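Local atomic coordinates of cytosol aminopeptidase (Coxiella burnetii, PDB entry 3IJ3), a protein that probably acts as a manganese-dependent aminopeptidase of the M17 family, removing residues from the N-termini of peptides. Residues Leu104-Pro109 with Ser147-Lys152. Numbering follows the deposited sequence. Where two conformers were deposited one is given.
Sequences LSKVLP and SPYLAK. With EDO (1,2-ethanediol), chain J.
Leu108 and Ser105 meet Ala151 and Tyr149 where the short helix 104-107 and its C-terminal turn pack against the start of strand 151-154, in the N-terminal domain of this M17 aminopeptidase. The two pieces lead into neighbouring parallel strands of the domain's mixed sheet: strand 111-114 begins just after Pro109, and backbone hydrogen bonds join Leu150 and Lys152 to Gly111.

The contact packs closely at Ala151. CB of Ala151 lies 3.6 Å from CB of Leu108, within reach of CD1 of the same leucine, and 3.7 Å from O of Pro109, a buried oxygen with no polar partner in the model. Phe133 of helix 123-135 packs on both Leu108 and Ser105.

One face of the Tyr149 ring receives Ser105 as a CH-pi contact, CB sitting 4.0 Å from the ring centroid and 21° off its normal, displaced toward the rim. OG of Ser105 hydrogen-bonds to Ser137 OG, while CB makes the ring contact. A water bridges the backbones here, donating to O of Ser105 at 2.7 Å and to O of Leu108, and weakly accepting from N of Ala151.

Toward solvent the contact thins. Exposed Lys106 has its CB directed away from segment 147-152, yet its chain extends past the phenol and bends at its last torsion (chi4 -66°), which brings the ammonium back to the hydroxyl. Beyond the tyrosine, a 1,2-ethanediol, probably from the crystallisation liquor, shares a hydrogen bond with OG of Ser147. The sole direct hydrogen bond between the segments is at this looser end, from Lys106 NZ to Tyr149 OH at 3.2 Å.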
loop_
_atom_site.group_PDB
_atom_site.type_symbol
_atom_site.label_atom_id
_atom_site.label_comp_id
_atom_site.label_asym_id
_atom_site.label_seq_id
_atom_site.Cartn_x
_atom_site.Cartn_y
_atom_site.Cartn_z
ATOM N N LEU A 104 -16.692 -0.897 39.852
ATOM C CA LEU A 104 -17.450 -0.162 40.877
ATOM C C LEU A 104 -17.220 1.342 40.990
ATOM O O LEU A 104 -18.183 2.103 41.104
ATOM C CB LEU A 104 -17.294 -0.825 42.249
ATOM C CG LEU A 104 -18.029 -2.148 42.447
ATOM C CD1 LEU A 104 -17.495 -2.827 43.697
ATOM C CD2 LEU A 104 -19.550 -1.929 42.530
ATOM N N SER A 105 -15.964 1.786 40.946
ATOM C CA SER A 105 -15.703 3.221 41.073
ATOM C C SER A 105 -16.432 4.058 40.036
ATOM O O SER A 105 -16.845 5.188 40.323
ATOM C CB SER A 105 -14.208 3.529 41.063
ATOM O OG SER A 105 -13.653 3.174 42.304
ATOM N N LYS A 106 -16.614 3.511 38.841
ATOM C CA LYS A 106 -17.303 4.249 37.764
ATOM C C LYS A 106 -18.835 4.316 37.868
ATOM O O LYS A 106 -19.465 5.140 37.199
ATOM C CB LYS A 106 -16.919 3.697 36.390
ATOM C CG LYS A 106 -15.507 4.048 35.939
ATOM C CD LYS A 106 -15.263 3.488 34.539
ATOM C CE LYS A 106 -13.905 3.831 33.976
ATOM N NZ LYS A 106 -13.724 5.276 33.719
ATOM N N VAL A 107 -19.429 3.484 38.715
ATOM C CA VAL A 107 -20.883 3.436 38.843
ATOM C C VAL A 107 -21.413 3.700 40.249
ATOM O O VAL A 107 -22.585 4.061 40.408
ATOM C CB VAL A 107 -21.446 2.086 38.314
ATOM C CG1 VAL A 107 -21.135 1.936 36.807
ATOM C CG2 VAL A 107 -20.901 0.885 39.109
ATOM N N LEU A 108 -20.570 3.551 41.264
ATOM C CA LEU A 108 -21.027 3.743 42.641
ATOM C C LEU A 108 -21.388 5.156 43.009
ATOM O O LEU A 108 -20.728 6.105 42.598
ATOM C CB LEU A 108 -19.991 3.272 43.656
ATOM C CG LEU A 108 -19.885 1.779 43.923
ATOM C CD1 LEU A 108 -18.683 1.496 44.826
ATOM C CD2 LEU A 108 -21.176 1.260 44.550
ATOM N N PRO A 109 -22.460 5.303 43.800
ATOM C CA PRO A 109 -22.743 6.621 44.307
ATOM C C PRO A 109 -21.630 7.000 45.301
ATOM O O PRO A 109 -20.824 6.144 45.679
ATOM C CB PRO A 109 -24.059 6.437 45.078
ATOM C CG PRO A 109 -24.627 5.136 44.649
ATOM C CD PRO A 109 -23.465 4.304 44.213
ATOM N N SER A 147 -11.560 14.728 38.118
ATOM C CA SER A 147 -12.275 14.648 39.385
ATOM C C SER A 147 -12.084 13.234 39.911
ATOM O O SER A 147 -12.316 12.273 39.177
ATOM C CB SER A 147 -13.759 14.943 39.185
ATOM O OG SER A 147 -14.328 14.062 38.222
ATOM N N PRO A 148 -11.638 13.099 41.170
ATOM C CA PRO A 148 -11.453 11.752 41.680
ATOM C C PRO A 148 -12.802 11.096 41.970
ATOM O O PRO A 148 -13.802 11.793 42.144
ATOM C CB PRO A 148 -10.642 11.962 42.958
ATOM C CG PRO A 148 -10.952 13.371 43.399
ATOM C CD PRO A 148 -11.592 14.105 42.244
ATOM N N TYR A 149 -12.828 9.769 41.965
ATOM C CA TYR A 149 -14.053 9.040 42.241
ATOM C C TYR A 149 -14.441 9.279 43.685
ATOM O O TYR A 149 -13.577 9.456 44.541
ATOM C CB TYR A 149 -13.879 7.558 41.972
ATOM C CG TYR A 149 -13.563 7.242 40.539
ATOM C CD1 TYR A 149 -14.502 7.452 39.535
ATOM C CD2 TYR A 149 -12.334 6.705 40.180
ATOM C CE1 TYR A 149 -14.215 7.163 38.224
ATOM C CE2 TYR A 149 -12.049 6.394 38.867
ATOM C CZ TYR A 149 -12.983 6.622 37.902
ATOM O OH TYR A 149 -12.676 6.296 36.611
ATOM N N LEU A 150 -15.735 9.291 43.954
ATOM C CA LEU A 150 -16.229 9.595 45.303
ATOM C C LEU A 150 -16.581 8.386 46.155
ATOM O O LEU A 150 -17.043 8.554 47.281
ATOM C CB LEU A 150 -17.436 10.522 45.207
ATOM C CG LEU A 150 -17.150 11.837 44.475
ATOM C CD1 LEU A 150 -18.424 12.685 44.371
ATOM C CD2 LEU A 150 -16.016 12.600 45.155
ATOM N N ALA A 151 -16.410 7.183 45.622
ATOM C CA ALA A 151 -16.651 5.979 46.387
ATOM C C ALA A 151 -15.309 5.443 46.889
ATOM O O ALA A 151 -14.321 5.370 46.127
ATOM C CB ALA A 151 -17.365 4.939 45.547
ATOM N N LYS A 152 -15.269 5.086 48.172
ATOM C CA LYS A 152 -14.074 4.486 48.787
ATOM C C LYS A 152 -14.467 3.184 49.451
ATOM O O LYS A 152 -15.620 3.019 49.860
ATOM C CB LYS A 152 -13.428 5.425 49.784
ATOM C CG LYS A 152 -12.935 6.724 49.151
ATOM C CD LYS A 152 -12.098 7.492 50.157
ATOM C CE LYS A 152 -11.523 8.787 49.585
ATOM N NZ LYS A 152 -10.564 9.356 50.593
HETATM C C1 EDO J . -16.360 10.805 37.657
HETATM O O1 EDO J . -15.034 11.330 37.531
HETATM C C2 EDO J . -16.793 10.835 39.118
HETATM O O2 EDO J . -15.755 11.397 39.931
HETATM O O HOH W 1 -17.601 6.580 42.500
#